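Local coordinates for protein inositol dehydrogenase (Lactobacillus casei, PDB 4N54) that oxidises scyllo-inositol with NAD as cofactor, a dinucleotide held by a Rossmann-fold domain beside the sugar-alcohol pocket, at residues 103-108 / 131-136; 135-140 / 302-307; 189-194 / 248-253. All coordinates share one frame; numbering follows the deposited sequence.

Contact 1. Residues 103-108 / 131-136; sequences HVFSEK and KFQLGF. With NAI (1,4-dihydronicotinamide adenine dinucleotide), chain E; 2H3 ((1r,2r,3r,4r,5r,6r)-cyclohexane-1,2,3,4,5,6-hexol), chain F.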
loop_
_atom_site.group_PDB
_atom_site.type_symbol
_atom_site.label_atom_id
_atom_site.label_comp_id
_atom_site.label_asym_id
_atom_site.label_seq_id
_atom_site.Cartn_x
_atom_site.Cartn_y
_atom_site.Cartn_z
ATOM N N HIS A 103 -38.672 -2.158 -24.227
ATOM C CA HIS A 103 -37.363 -1.565 -24.008
ATOM C C HIS A 103 -36.326 -2.659 -23.758
ATOM O O HIS A 103 -36.664 -3.726 -23.284
ATOM C CB HIS A 103 -37.412 -0.609 -22.822
ATOM C CG HIS A 103 -38.431 0.473 -22.951
ATOM N ND1 HIS A 103 -38.213 1.610 -23.686
ATOM C CD2 HIS A 103 -39.666 0.597 -22.425
ATOM C CE1 HIS A 103 -39.272 2.388 -23.610
ATOM N NE2 HIS A 103 -40.168 1.797 -22.848
ATOM N N VAL A 104 -35.068 -2.389 -24.072
ATOM C CA VAL A 104 -34.056 -3.433 -24.030
ATOM C C VAL A 104 -32.758 -3.086 -23.302
ATOM O O VAL A 104 -32.147 -2.057 -23.555
ATOM C CB VAL A 104 -33.691 -3.885 -25.436
ATOM C CG1 VAL A 104 -32.471 -4.762 -25.411
ATOM C CG2 VAL A 104 -34.848 -4.621 -26.060
ATOM N N PHE A 105 -32.357 -3.964 -22.391
ATOM C CA PHE A 105 -31.011 -3.977 -21.864
ATOM C C PHE A 105 -30.376 -5.252 -22.367
ATOM O O PHE A 105 -30.953 -6.307 -22.249
ATOM C CB PHE A 105 -31.021 -3.938 -20.331
ATOM C CG PHE A 105 -29.666 -4.118 -19.688
ATOM C CD1 PHE A 105 -29.125 -5.369 -19.508
ATOM C CD2 PHE A 105 -28.961 -3.035 -19.213
ATOM C CE1 PHE A 105 -27.910 -5.523 -18.908
ATOM C CE2 PHE A 105 -27.743 -3.194 -18.614
ATOM C CZ PHE A 105 -27.221 -4.431 -18.461
ATOM N N SER A 106 -29.194 -5.143 -22.949
ATOM C CA SER A 106 -28.452 -6.305 -23.393
ATOM C C SER A 106 -27.071 -6.334 -22.769
ATOM O O SER A 106 -26.392 -5.328 -22.706
ATOM C CB SER A 106 -28.316 -6.310 -24.908
ATOM O OG SER A 106 -27.508 -7.371 -25.361
ATOM N N GLU A 107 -26.655 -7.510 -22.329
ATOM C CA GLU A 107 -25.303 -7.680 -21.865
ATOM C C GLU A 107 -24.316 -7.586 -23.003
ATOM O O GLU A 107 -24.676 -7.681 -24.160
ATOM C CB GLU A 107 -25.119 -9.007 -21.143
ATOM C CG GLU A 107 -25.326 -8.952 -19.662
ATOM C CD GLU A 107 -24.464 -7.916 -18.981
ATOM O OE1 GLU A 107 -23.355 -7.639 -19.461
ATOM O OE2 GLU A 107 -24.914 -7.375 -17.967
ATOM N N LYS A 108 -23.066 -7.385 -22.631
ATOM C CA LYS A 108 -21.951 -7.383 -23.530
ATOM C C LYS A 108 -21.592 -8.809 -23.902
ATOM O O LYS A 108 -21.944 -9.728 -23.193
ATOM C CB LYS A 108 -20.760 -6.735 -22.833
ATOM C CG LYS A 108 -20.341 -7.421 -21.517
ATOM C CD LYS A 108 -19.105 -8.262 -21.702
ATOM C CE LYS A 108 -19.377 -9.717 -21.504
ATOM N NZ LYS A 108 -18.166 -10.529 -21.612
ATOM N N LYS A 131 -35.978 2.298 -25.287
ATOM C CA LYS A 131 -34.654 2.418 -24.687
ATOM C C LYS A 131 -33.755 1.269 -25.074
ATOM O O LYS A 131 -34.146 0.117 -24.985
ATOM C CB LYS A 131 -34.756 2.495 -23.167
ATOM C CG LYS A 131 -35.408 3.746 -22.647
ATOM C CD LYS A 131 -34.665 4.972 -23.122
ATOM C CE LYS A 131 -35.463 6.224 -22.867
ATOM N NZ LYS A 131 -35.285 7.234 -23.930
ATOM N N PHE A 132 -32.555 1.592 -25.526
ATOM C CA PHE A 132 -31.529 0.587 -25.700
ATOM C C PHE A 132 -30.288 0.901 -24.881
ATOM O O PHE A 132 -29.650 1.923 -25.070
ATOM C CB PHE A 132 -31.144 0.399 -27.160
ATOM C CG PHE A 132 -30.113 -0.654 -27.366
ATOM C CD1 PHE A 132 -30.446 -1.988 -27.264
ATOM C CD2 PHE A 132 -28.812 -0.323 -27.643
ATOM C CE1 PHE A 132 -29.519 -2.943 -27.434
ATOM C CE2 PHE A 132 -27.881 -1.295 -27.814
ATOM C CZ PHE A 132 -28.243 -2.604 -27.708
ATOM N N GLN A 133 -29.958 -0.011 -23.974
ATOM C CA GLN A 133 -28.787 0.128 -23.134
ATOM C C GLN A 133 -27.960 -1.132 -23.161
ATOM O O GLN A 133 -28.461 -2.214 -22.945
ATOM C CB GLN A 133 -29.187 0.465 -21.700
ATOM C CG GLN A 133 -28.046 0.785 -20.787
ATOM C CD GLN A 133 -28.524 1.244 -19.447
ATOM O OE1 GLN A 133 -29.539 1.902 -19.343
ATOM N NE2 GLN A 133 -27.806 0.880 -18.407
ATOM N N LEU A 134 -26.682 -0.964 -23.431
ATOM C CA LEU A 134 -25.734 -2.056 -23.432
ATOM C C LEU A 134 -24.973 -2.105 -22.107
ATOM O O LEU A 134 -24.686 -1.082 -21.517
ATOM C CB LEU A 134 -24.784 -1.881 -24.594
ATOM C CG LEU A 134 -23.699 -2.903 -24.793
ATOM C CD1 LEU A 134 -24.279 -4.275 -24.970
ATOM C CD2 LEU A 134 -22.940 -2.489 -25.995
ATOM N N GLY A 135 -24.644 -3.312 -21.664
ATOM C CA GLY A 135 -24.184 -3.551 -20.311
ATOM C C GLY A 135 -22.708 -3.444 -20.036
ATOM O O GLY A 135 -22.127 -4.318 -19.419
ATOM N N PHE A 136 -22.098 -2.367 -20.490
ATOM C CA PHE A 136 -20.751 -2.042 -20.089
ATOM C C PHE A 136 -20.760 -1.409 -18.693
ATOM O O PHE A 136 -20.645 -0.207 -18.545
ATOM C CB PHE A 136 -20.109 -1.116 -21.103
ATOM C CG PHE A 136 -19.724 -1.787 -22.382
ATOM C CD1 PHE A 136 -18.843 -2.832 -22.387
ATOM C CD2 PHE A 136 -20.221 -1.354 -23.580
ATOM C CE1 PHE A 136 -18.483 -3.436 -23.548
ATOM C CE2 PHE A 136 -19.850 -1.952 -24.739
ATOM C CZ PHE A 136 -18.987 -2.992 -24.724
HETATM P PA NAI E . -24.333 -18.699 -18.171
HETATM O O1A NAI E . -23.964 -19.706 -19.126
HETATM O O2A NAI E . -23.902 -18.724 -16.777
HETATM O O5B NAI E . -25.860 -18.505 -18.153
HETATM C C5B NAI E . -26.615 -18.682 -19.311
HETATM C C4B NAI E . -28.093 -18.576 -19.029
HETATM O O4B NAI E . -28.728 -18.341 -20.269
HETATM C C3B NAI E . -28.704 -19.856 -18.504
HETATM O O3B NAI E . -29.801 -19.502 -17.708
HETATM C C2B NAI E . -29.290 -20.526 -19.709
HETATM O O2B NAI E . -30.416 -21.280 -19.319
HETATM C C1B NAI E . -29.709 -19.330 -20.522
HETATM N N9A NAI E . -29.791 -19.628 -21.946
HETATM C C8A NAI E . -28.849 -20.176 -22.681
HETATM N N7A NAI E . -29.234 -20.309 -23.954
HETATM C C5A NAI E . -30.453 -19.809 -24.045
HETATM C C6A NAI E . -31.443 -19.627 -25.108
HETATM N N6A NAI E . -31.158 -20.022 -26.330
HETATM N N1A NAI E . -32.610 -19.057 -24.822
HETATM C C2A NAI E . -32.865 -18.665 -23.575
HETATM N N3A NAI E . -32.011 -18.789 -22.555
HETATM C C4A NAI E . -30.814 -19.355 -22.719
HETATM O O3 NAI E . -23.851 -17.348 -18.828
HETATM P PN NAI E . -23.459 -16.051 -18.055
HETATM O O1N NAI E . -22.135 -16.217 -17.521
HETATM O O2N NAI E . -24.539 -15.651 -17.195
HETATM O O5D NAI E . -23.390 -15.018 -19.231
HETATM C C5D NAI E . -24.519 -14.312 -19.698
HETATM C C4D NAI E . -24.181 -13.094 -20.540
HETATM O O4D NAI E . -23.741 -12.063 -19.698
HETATM C C3D NAI E . -23.098 -13.337 -21.561
HETATM O O3D NAI E . -23.431 -12.662 -22.748
HETATM C C2D NAI E . -21.891 -12.725 -20.916
HETATM O O2D NAI E . -20.965 -12.237 -21.863
HETATM C C1D NAI E . -22.471 -11.629 -20.050
HETATM N N1N NAI E . -21.763 -11.449 -18.810
HETATM C C2N NAI E . -21.405 -10.237 -18.506
HETATM C C3N NAI E . -20.735 -9.932 -17.357
HETATM C C7N NAI E . -20.342 -8.521 -17.099
HETATM O O7N NAI E . -19.424 -8.310 -16.402
HETATM N N7N NAI E . -20.977 -7.511 -17.621
HETATM C C4N NAI E . -20.383 -11.017 -16.381
HETATM C C5N NAI E . -20.853 -12.305 -16.832
HETATM C C6N NAI E . -21.520 -12.466 -18.018
HETATM O O3 2H3 F . -16.664 -9.561 -16.492
HETATM C C3 2H3 F . -16.398 -10.734 -17.164
HETATM C C4 2H3 F . -16.330 -11.894 -16.210
HETATM O O4 2H3 F . -15.233 -11.754 -15.395
HETATM C C5 2H3 F . -16.104 -13.181 -16.950
HETATM O O5 2H3 F . -16.030 -14.237 -16.089
HETATM C C6 2H3 F . -17.195 -13.405 -17.943
HETATM O O6 2H3 F . -16.998 -14.574 -18.611
HETATM C C1 2H3 F . -17.258 -12.319 -18.956
HETATM O O1 2H3 F . -18.393 -12.513 -19.697
HETATM C C2 2H3 F . -17.436 -10.867 -18.229
HETATM O O2 2H3 F . -17.301 -9.841 -19.121
#

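Contact 2. Residues 135-140 / 302-307; sequences GFMRRF and QAFLSE. With NAI (1,4-dihydronicotinamide adenine dinucleotide), chain E.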
loop_
_atom_site.group_PDB
_atom_site.type_symbol
_atom_site.label_atom_id
_atom_site.label_comp_id
_atom_site.label_asym_id
_atom_site.label_seq_id
_atom_site.Cartn_x
_atom_site.Cartn_y
_atom_site.Cartn_z
ATOM N N GLY A 135 -24.644 -3.312 -21.664
ATOM C CA GLY A 135 -24.184 -3.551 -20.311
ATOM C C GLY A 135 -22.708 -3.444 -20.036
ATOM O O GLY A 135 -22.127 -4.318 -19.419
ATOM N N PHE A 136 -22.098 -2.367 -20.490
ATOM C CA PHE A 136 -20.751 -2.042 -20.089
ATOM C C PHE A 136 -20.760 -1.409 -18.693
ATOM O O PHE A 136 -20.645 -0.207 -18.545
ATOM C CB PHE A 136 -20.109 -1.116 -21.103
ATOM C CG PHE A 136 -19.724 -1.787 -22.382
ATOM C CD1 PHE A 136 -18.843 -2.832 -22.387
ATOM C CD2 PHE A 136 -20.221 -1.354 -23.580
ATOM C CE1 PHE A 136 -18.483 -3.436 -23.548
ATOM C CE2 PHE A 136 -19.850 -1.952 -24.739
ATOM C CZ PHE A 136 -18.987 -2.992 -24.724
ATOM N N MET A 137 -20.889 -2.249 -17.677
ATOM C CA MET A 137 -21.100 -1.803 -16.316
ATOM C C MET A 137 -19.962 -1.001 -15.694
ATOM O O MET A 137 -20.193 -0.248 -14.770
ATOM C CB MET A 137 -21.461 -2.975 -15.410
ATOM C CG MET A 137 -20.294 -3.822 -14.978
ATOM S SD MET A 137 -19.462 -4.622 -16.328
ATOM C CE MET A 137 -18.211 -5.500 -15.444
ATOM N N ARG A 138 -18.750 -1.155 -16.201
ATOM C CA ARG A 138 -17.628 -0.398 -15.688
ATOM C C ARG A 138 -17.855 1.111 -15.757
ATOM O O ARG A 138 -17.348 1.847 -14.941
ATOM C CB ARG A 138 -16.349 -0.765 -16.411
ATOM C CG ARG A 138 -15.798 -2.099 -16.025
ATOM C CD ARG A 138 -14.465 -2.372 -16.641
ATOM N NE ARG A 138 -14.197 -3.800 -16.705
ATOM C CZ ARG A 138 -13.044 -4.323 -17.056
ATOM N NH1 ARG A 138 -12.031 -3.552 -17.359
ATOM N NH2 ARG A 138 -12.901 -5.620 -17.088
ATOM N N ARG A 139 -18.623 1.549 -16.747
ATOM C CA ARG A 139 -18.973 2.955 -16.895
ATOM C C ARG A 139 -19.749 3.463 -15.699
ATOM O O ARG A 139 -19.809 4.652 -15.467
ATOM C CB ARG A 139 -19.796 3.180 -18.152
ATOM C CG ARG A 139 -19.079 2.850 -19.419
ATOM C CD ARG A 139 -19.621 3.651 -20.547
ATOM N NE ARG A 139 -18.970 3.354 -21.802
ATOM C CZ ARG A 139 -19.081 4.112 -22.878
ATOM N NH1 ARG A 139 -19.803 5.212 -22.834
ATOM N NH2 ARG A 139 -18.467 3.771 -23.988
ATOM N N PHE A 140 -20.343 2.542 -14.956
ATOM C CA PHE A 140 -21.091 2.883 -13.774
ATOM C C PHE A 140 -20.317 2.674 -12.474
ATOM O O PHE A 140 -20.788 3.041 -11.413
ATOM C CB PHE A 140 -22.388 2.105 -13.731
ATOM C CG PHE A 140 -23.417 2.591 -14.690
ATOM C CD1 PHE A 140 -23.489 2.080 -15.957
ATOM C CD2 PHE A 140 -24.332 3.537 -14.316
ATOM C CE1 PHE A 140 -24.438 2.516 -16.821
ATOM C CE2 PHE A 140 -25.276 3.972 -15.187
ATOM C CZ PHE A 140 -25.327 3.463 -16.436
ATOM N N GLN A 302 -21.763 -2.979 -7.157
ATOM C CA GLN A 302 -22.294 -1.628 -7.187
ATOM C C GLN A 302 -22.608 -1.180 -8.595
ATOM O O GLN A 302 -23.657 -0.633 -8.846
ATOM C CB GLN A 302 -21.323 -0.658 -6.524
ATOM C CG GLN A 302 -21.680 0.772 -6.670
ATOM C CD GLN A 302 -20.951 1.442 -7.814
ATOM O OE1 GLN A 302 -19.737 1.532 -7.815
ATOM N NE2 GLN A 302 -21.698 1.899 -8.795
ATOM N N ALA A 303 -21.676 -1.433 -9.500
ATOM C CA ALA A 303 -21.830 -1.140 -10.911
ATOM C C ALA A 303 -23.083 -1.774 -11.494
ATOM O O ALA A 303 -23.840 -1.125 -12.184
ATOM C CB ALA A 303 -20.622 -1.614 -11.658
ATOM N N PHE A 304 -23.278 -3.054 -11.216
ATOM C CA PHE A 304 -24.426 -3.791 -11.702
ATOM C C PHE A 304 -25.733 -3.166 -11.227
ATOM O O PHE A 304 -26.659 -3.030 -11.991
ATOM C CB PHE A 304 -24.333 -5.264 -11.296
ATOM C CG PHE A 304 -23.276 -6.032 -12.036
ATOM C CD1 PHE A 304 -23.152 -5.925 -13.403
ATOM C CD2 PHE A 304 -22.391 -6.840 -11.370
ATOM C CE1 PHE A 304 -22.188 -6.609 -14.074
ATOM C CE2 PHE A 304 -21.431 -7.528 -12.053
ATOM C CZ PHE A 304 -21.331 -7.406 -13.400
ATOM N N LEU A 305 -25.792 -2.766 -9.965
ATOM C CA LEU A 305 -26.971 -2.110 -9.427
ATOM C C LEU A 305 -27.217 -0.776 -10.112
ATOM O O LEU A 305 -28.335 -0.435 -10.442
ATOM C CB LEU A 305 -26.830 -1.893 -7.924
ATOM C CG LEU A 305 -27.081 -3.089 -7.021
ATOM C CD1 LEU A 305 -26.569 -2.819 -5.643
ATOM C CD2 LEU A 305 -28.541 -3.428 -6.990
ATOM N N SER A 306 -26.149 -0.034 -10.319
ATOM C CA SER A 306 -26.256 1.280 -10.901
ATOM C C SER A 306 -26.792 1.222 -12.313
ATOM O O SER A 306 -27.689 1.964 -12.647
ATOM C CB SER A 306 -24.920 2.001 -10.856
ATOM O OG SER A 306 -24.664 2.494 -9.567
ATOM N N GLU A 307 -26.256 0.328 -13.131
ATOM C CA GLU A 307 -26.725 0.218 -14.496
ATOM C C GLU A 307 -28.172 -0.272 -14.587
ATOM O O GLU A 307 -28.925 0.191 -15.430
ATOM C CB GLU A 307 -25.785 -0.627 -15.350
ATOM C CG GLU A 307 -25.909 -2.107 -15.183
ATOM C CD GLU A 307 -25.012 -2.874 -16.126
ATOM O OE1 GLU A 307 -24.462 -2.270 -17.058
ATOM O OE2 GLU A 307 -24.850 -4.086 -15.929
HETATM P PA NAI E . -24.333 -18.699 -18.171
HETATM O O1A NAI E . -23.964 -19.706 -19.126
HETATM O O2A NAI E . -23.902 -18.724 -16.777
HETATM O O5B NAI E . -25.860 -18.505 -18.153
HETATM C C5B NAI E . -26.615 -18.682 -19.311
HETATM C C4B NAI E . -28.093 -18.576 -19.029
HETATM O O4B NAI E . -28.728 -18.341 -20.269
HETATM C C3B NAI E . -28.704 -19.856 -18.504
HETATM O O3B NAI E . -29.801 -19.502 -17.708
HETATM C C2B NAI E . -29.290 -20.526 -19.709
HETATM O O2B NAI E . -30.416 -21.280 -19.319
HETATM C C1B NAI E . -29.709 -19.330 -20.522
HETATM N N9A NAI E . -29.791 -19.628 -21.946
HETATM C C8A NAI E . -28.849 -20.176 -22.681
HETATM N N7A NAI E . -29.234 -20.309 -23.954
HETATM C C5A NAI E . -30.453 -19.809 -24.045
HETATM C C6A NAI E . -31.443 -19.627 -25.108
HETATM N N6A NAI E . -31.158 -20.022 -26.330
HETATM N N1A NAI E . -32.610 -19.057 -24.822
HETATM C C2A NAI E . -32.865 -18.665 -23.575
HETATM N N3A NAI E . -32.011 -18.789 -22.555
HETATM C C4A NAI E . -30.814 -19.355 -22.719
HETATM O O3 NAI E . -23.851 -17.348 -18.828
HETATM P PN NAI E . -23.459 -16.051 -18.055
HETATM O O1N NAI E . -22.135 -16.217 -17.521
HETATM O O2N NAI E . -24.539 -15.651 -17.195
HETATM O O5D NAI E . -23.390 -15.018 -19.231
HETATM C C5D NAI E . -24.519 -14.312 -19.698
HETATM C C4D NAI E . -24.181 -13.094 -20.540
HETATM O O4D NAI E . -23.741 -12.063 -19.698
HETATM C C3D NAI E . -23.098 -13.337 -21.561
HETATM O O3D NAI E . -23.431 -12.662 -22.748
HETATM C C2D NAI E . -21.891 -12.725 -20.916
HETATM O O2D NAI E . -20.965 -12.237 -21.863
HETATM C C1D NAI E . -22.471 -11.629 -20.050
HETATM N N1N NAI E . -21.763 -11.449 -18.810
HETATM C C2N NAI E . -21.405 -10.237 -18.506
HETATM C C3N NAI E . -20.735 -9.932 -17.357
HETATM C C7N NAI E . -20.342 -8.521 -17.099
HETATM O O7N NAI E . -19.424 -8.310 -16.402
HETATM N N7N NAI E . -20.977 -7.511 -17.621
HETATM C C4N NAI E . -20.383 -11.017 -16.381
HETATM C C5N NAI E . -20.853 -12.305 -16.832
HETATM C C6N NAI E . -21.520 -12.466 -18.018
#

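Contact 3. Residues 189-194 / 248-253; sequences FLDMSI and AGRNAA. With 2H3 ((1r,2r,3r,4r,5r,6r)-cyclohexane-1,2,3,4,5,6-hexol), chain F.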
loop_
_atom_site.group_PDB
_atom_site.type_symbol
_atom_site.label_atom_id
_atom_site.label_comp_id
_atom_site.label_asym_id
_atom_site.label_seq_id
_atom_site.Cartn_x
_atom_site.Cartn_y
_atom_site.Cartn_z
ATOM N N PHE A 189 -11.127 -12.456 -26.089
ATOM C CA PHE A 189 -11.116 -11.084 -26.517
ATOM C C PHE A 189 -12.500 -10.466 -26.608
ATOM O O PHE A 189 -12.691 -9.333 -26.221
ATOM C CB PHE A 189 -10.344 -10.969 -27.817
ATOM C CG PHE A 189 -8.922 -11.368 -27.684
ATOM C CD1 PHE A 189 -8.072 -10.651 -26.901
ATOM C CD2 PHE A 189 -8.433 -12.463 -28.323
ATOM C CE1 PHE A 189 -6.781 -11.017 -26.778
ATOM C CE2 PHE A 189 -7.139 -12.821 -28.194
ATOM C CZ PHE A 189 -6.317 -12.099 -27.431
ATOM N N LEU A 190 -13.460 -11.235 -27.090
ATOM C CA LEU A 190 -14.835 -10.795 -27.186
ATOM C C LEU A 190 -15.553 -10.856 -25.848
ATOM O O LEU A 190 -16.504 -10.141 -25.629
ATOM C CB LEU A 190 -15.601 -11.669 -28.169
ATOM C CG LEU A 190 -15.635 -11.346 -29.656
ATOM C CD1 LEU A 190 -16.330 -10.049 -29.881
ATOM C CD2 LEU A 190 -14.257 -11.333 -30.234
ATOM N N ASP A 191 -15.103 -11.739 -24.972
ATOM C CA ASP A 191 -15.771 -11.953 -23.702
ATOM C C ASP A 191 -15.215 -11.061 -22.599
ATOM O O ASP A 191 -15.959 -10.564 -21.792
ATOM C CB ASP A 191 -15.675 -13.415 -23.279
ATOM C CG ASP A 191 -16.569 -13.738 -22.112
ATOM O OD1 ASP A 191 -17.737 -13.339 -22.140
ATOM O OD2 ASP A 191 -16.097 -14.378 -21.160
ATOM N N MET A 192 -13.905 -10.887 -22.580
ATOM C CA MET A 192 -13.229 -10.141 -21.537
ATOM C C MET A 192 -12.696 -8.805 -22.022
ATOM O O MET A 192 -13.056 -7.768 -21.496
ATOM C CB MET A 192 -12.063 -10.945 -20.969
ATOM C CG MET A 192 -12.475 -12.148 -20.206
ATOM S SD MET A 192 -13.422 -11.767 -18.752
ATOM C CE MET A 192 -12.136 -11.187 -17.701
ATOM N N SER A 193 -11.825 -8.861 -23.018
ATOM C CA SER A 193 -11.097 -7.706 -23.509
ATOM C C SER A 193 -12.016 -6.602 -24.008
ATOM O O SER A 193 -11.599 -5.468 -24.148
ATOM C CB SER A 193 -10.115 -8.115 -24.603
ATOM O OG SER A 193 -8.972 -8.746 -24.102
ATOM N N ILE A 194 -13.269 -6.936 -24.249
ATOM C CA ILE A 194 -14.197 -5.969 -24.775
ATOM C C ILE A 194 -14.546 -4.875 -23.762
ATOM O O ILE A 194 -14.818 -3.757 -24.147
ATOM C CB ILE A 194 -15.448 -6.634 -25.349
ATOM C CG1 ILE A 194 -16.218 -5.630 -26.188
ATOM C CG2 ILE A 194 -16.298 -7.207 -24.256
ATOM C CD1 ILE A 194 -17.169 -6.200 -27.101
ATOM N N ALA A 248 -5.562 -10.106 -20.837
ATOM C CA ALA A 248 -6.739 -10.786 -20.350
ATOM C C ALA A 248 -6.377 -12.226 -20.088
ATOM O O ALA A 248 -5.398 -12.725 -20.611
ATOM C CB ALA A 248 -7.843 -10.701 -21.316
ATOM N N GLY A 249 -7.177 -12.885 -19.265
ATOM C CA GLY A 249 -6.844 -14.209 -18.804
ATOM C C GLY A 249 -7.889 -14.870 -17.948
ATOM O O GLY A 249 -8.864 -14.259 -17.567
ATOM N N ARG A 250 -7.676 -16.143 -17.661
ATOM C CA ARG A 250 -8.615 -16.902 -16.870
ATOM C C ARG A 250 -7.949 -17.515 -15.646
ATOM O O ARG A 250 -8.584 -18.223 -14.899
ATOM C CB ARG A 250 -9.280 -17.986 -17.709
ATOM C CG ARG A 250 -9.992 -17.514 -18.953
ATOM C CD ARG A 250 -11.219 -16.700 -18.663
ATOM N NE ARG A 250 -11.935 -16.328 -19.865
ATOM C CZ ARG A 250 -13.066 -15.640 -19.889
ATOM N NH1 ARG A 250 -13.628 -15.232 -18.774
ATOM N NH2 ARG A 250 -13.652 -15.373 -21.034
ATOM N N ASN A 251 -6.680 -17.211 -15.440
ATOM C CA ASN A 251 -5.921 -17.784 -14.340
ATOM C C ASN A 251 -5.220 -16.778 -13.442
ATOM O O ASN A 251 -4.013 -16.711 -13.409
ATOM C CB ASN A 251 -4.909 -18.799 -14.852
ATOM C CG ASN A 251 -4.217 -19.536 -13.747
ATOM O OD1 ASN A 251 -4.796 -19.807 -12.720
ATOM N ND2 ASN A 251 -2.975 -19.847 -13.956
ATOM N N ALA A 252 -5.993 -16.006 -12.700
ATOM C CA ALA A 252 -5.408 -15.146 -11.684
ATOM C C ALA A 252 -5.468 -15.877 -10.348
ATOM O O ALA A 252 -6.530 -16.223 -9.877
ATOM C CB ALA A 252 -6.102 -13.834 -11.622
ATOM N N ALA A 253 -4.309 -16.130 -9.769
ATOM C CA ALA A 253 -4.206 -16.905 -8.536
ATOM C C ALA A 253 -4.666 -16.155 -7.302
ATOM O O ALA A 253 -5.010 -16.758 -6.306
ATOM C CB ALA A 253 -2.804 -17.391 -8.340
HETATM O O3 2H3 F . -16.664 -9.561 -16.492
HETATM C C3 2H3 F . -16.398 -10.734 -17.164
HETATM C C4 2H3 F . -16.330 -11.894 -16.210
HETATM O O4 2H3 F . -15.233 -11.754 -15.395
HETATM C C5 2H3 F . -16.104 -13.181 -16.950
HETATM O O5 2H3 F . -16.030 -14.237 -16.089
HETATM C C6 2H3 F . -17.195 -13.405 -17.943
HETATM O O6 2H3 F . -16.998 -14.574 -18.611
HETATM C C1 2H3 F . -17.258 -12.319 -18.956
HETATM O O1 2H3 F . -18.393 -12.513 -19.697
HETATM C C2 2H3 F . -17.436 -10.867 -18.229
HETATM O O2 2H3 F . -17.301 -9.841 -19.121
#

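Contact 1. Residues 103-108 / 131-136
From Val-104 to Ser-106 the strand 103-106 runs parallel to strand 132-134, their axes 4.9 Å apart and 8° from alignment, and Val-104 N, Val-104 O and Ser-106 N bond in turn to Lys-131 O, Gln-133 N and Gln-133 O. At the start of the pair a side chain joins in: Lys-131 N donates to His-103 ND1 at 2.8 Å. The backbone N-H lies in the imidazole plane, at its edge; since it can only donate, ND1 is the acceptor. Val-104 and Phe-132 share one face of the sheet, and Val-104 CG1 meets the edge of the Phe-132 ring at CD1 (3.9 Å). On the other face the Phe-105 ring crosses the Gln-133 amide, and its CZ reaches Gly-135 CA at 3.7 Å.

Beyond the strands the chain turns to the ligands. Glu-107 OE1 accepts the nicotinamide amide, NAI N7N, at 3.0 Å in a nearly straight bond and also takes Lys-108 N from above the carboxylate plane. Lys-108 O receives the ribose hydroxyl NAI O2D, while the lysine side chain, bent at chi2 and chi3, leads on to scyllo-inositol.

The pair belongs to a beta-alpha-beta unit of the Rossmann fold, connected through helix 114-126. Helix 90-99 packs on Val-104 and Ser-106, helix 301-317 on Phe-105 and Gln-133, and strand 80-83 flanks strand 103-106.

Contact 2. Residues 135-140 / 302-307
Met-137 and Phe-140, on a 3-10 turn that follows the last strand of the Rossmann sheet, pack against helix 301-317. The tight part is mostly apolar. The Phe-140 ring lies with one face on the helix, Glu-307 CA standing 3.8 Å from the ring centroid and only 2° off the normal. Met-137 CG, set between its backbone N and carbonyl carbon (chi1 79°), reaches Ala-303 CB and comes within 3.5 Å of Phe-304 CE1. Its sulfur sits oblique to the same ring in a Met-aromatic contact. The exception is the Glu-307 carboxylate, whose OE1 comes within 3.5 Å of Met-137 CB.

The rim, with partly exposed Gln-302 and Ser-306, is polar and more sparsely packed. Gln-302 NE2 donates in its amide plane to Phe-140 O at 3.0 Å and to Ser-306 OG, while OE1 takes the backbone N of Asp-142. At the buried end the cofactor joins in: NAI N7N makes a weak hydrogen bond to Met-137 SD, 3.5 Å away.

Contact 3. Residues 189-194 / 248-253
Asp-191 OD2 is gripped from two directions: Arg-250 NH2 donates to it at 2.6 Å in a salt bridge, and the scyllo-inositol hydroxyl 2H3 O6 at 2.7 Å. The arginine uses the anti lone pair, the one away from OD1, and arrives almost straight and nearly in its own guanidinium plane; the two planar groups are turned 32° against each other. OD1 meanwhile accepts the neighbouring hydroxyl, 2H3 O1, at 2.7 Å, so the carboxylate spans two adjacent hydroxyls of the ring. With CG anti to the backbone N (chi1 -169°), the aspartate reaches out of helix 188-191 toward both partners.

Met-192 supplies the apolar side. Its CG lies over one face of the guanidinium, 3.3 Å above its plane and displaced from the centre, and its bent chain carries SD to within 3.5 Å of 2H3 C5. These groups belong to the GFO/IDH/MocA C-terminal domain's share of the scyllo-inositol pocket, to which Arg-24 and Lys-108 add from the Rossmann side; here the break between helix 188-191 and helix 193-204 meets the corner that follows strand 243-249. Alongside, Ala-248 CB packs on Met-192 CB and touches Ser-193 OG at 3.6 Å. Lys-108 NZ, whose position is less certain, also lies in salt-bridge range of Asp-191 OD1. Arg-250 NH1 makes a weak bond to 2H3 O6 and a salt bridge to Asp-168.

Following the chain from the N terminus, contact 1 closes first, a short loop through helix 114-126 that pairs two neighbouring strands of the Rossmann sheet. Contact 2 opens on the end of contact 1, sharing Gly-135 and Phe-136, and closes only at helix 301-317, 162 residues further along. Contact 3 is nested inside that long loop and joins helices to the mixed sheet. Contacts 1 and 2 both touch NAI, and Gln-133 probably hydrogen-bonds to Glu-307. Contacts 1 and 3 lie about 21 Å apart between centres, yet both touch the scyllo-inositol, and Phe-136 CE1 packs on Ile-194 O.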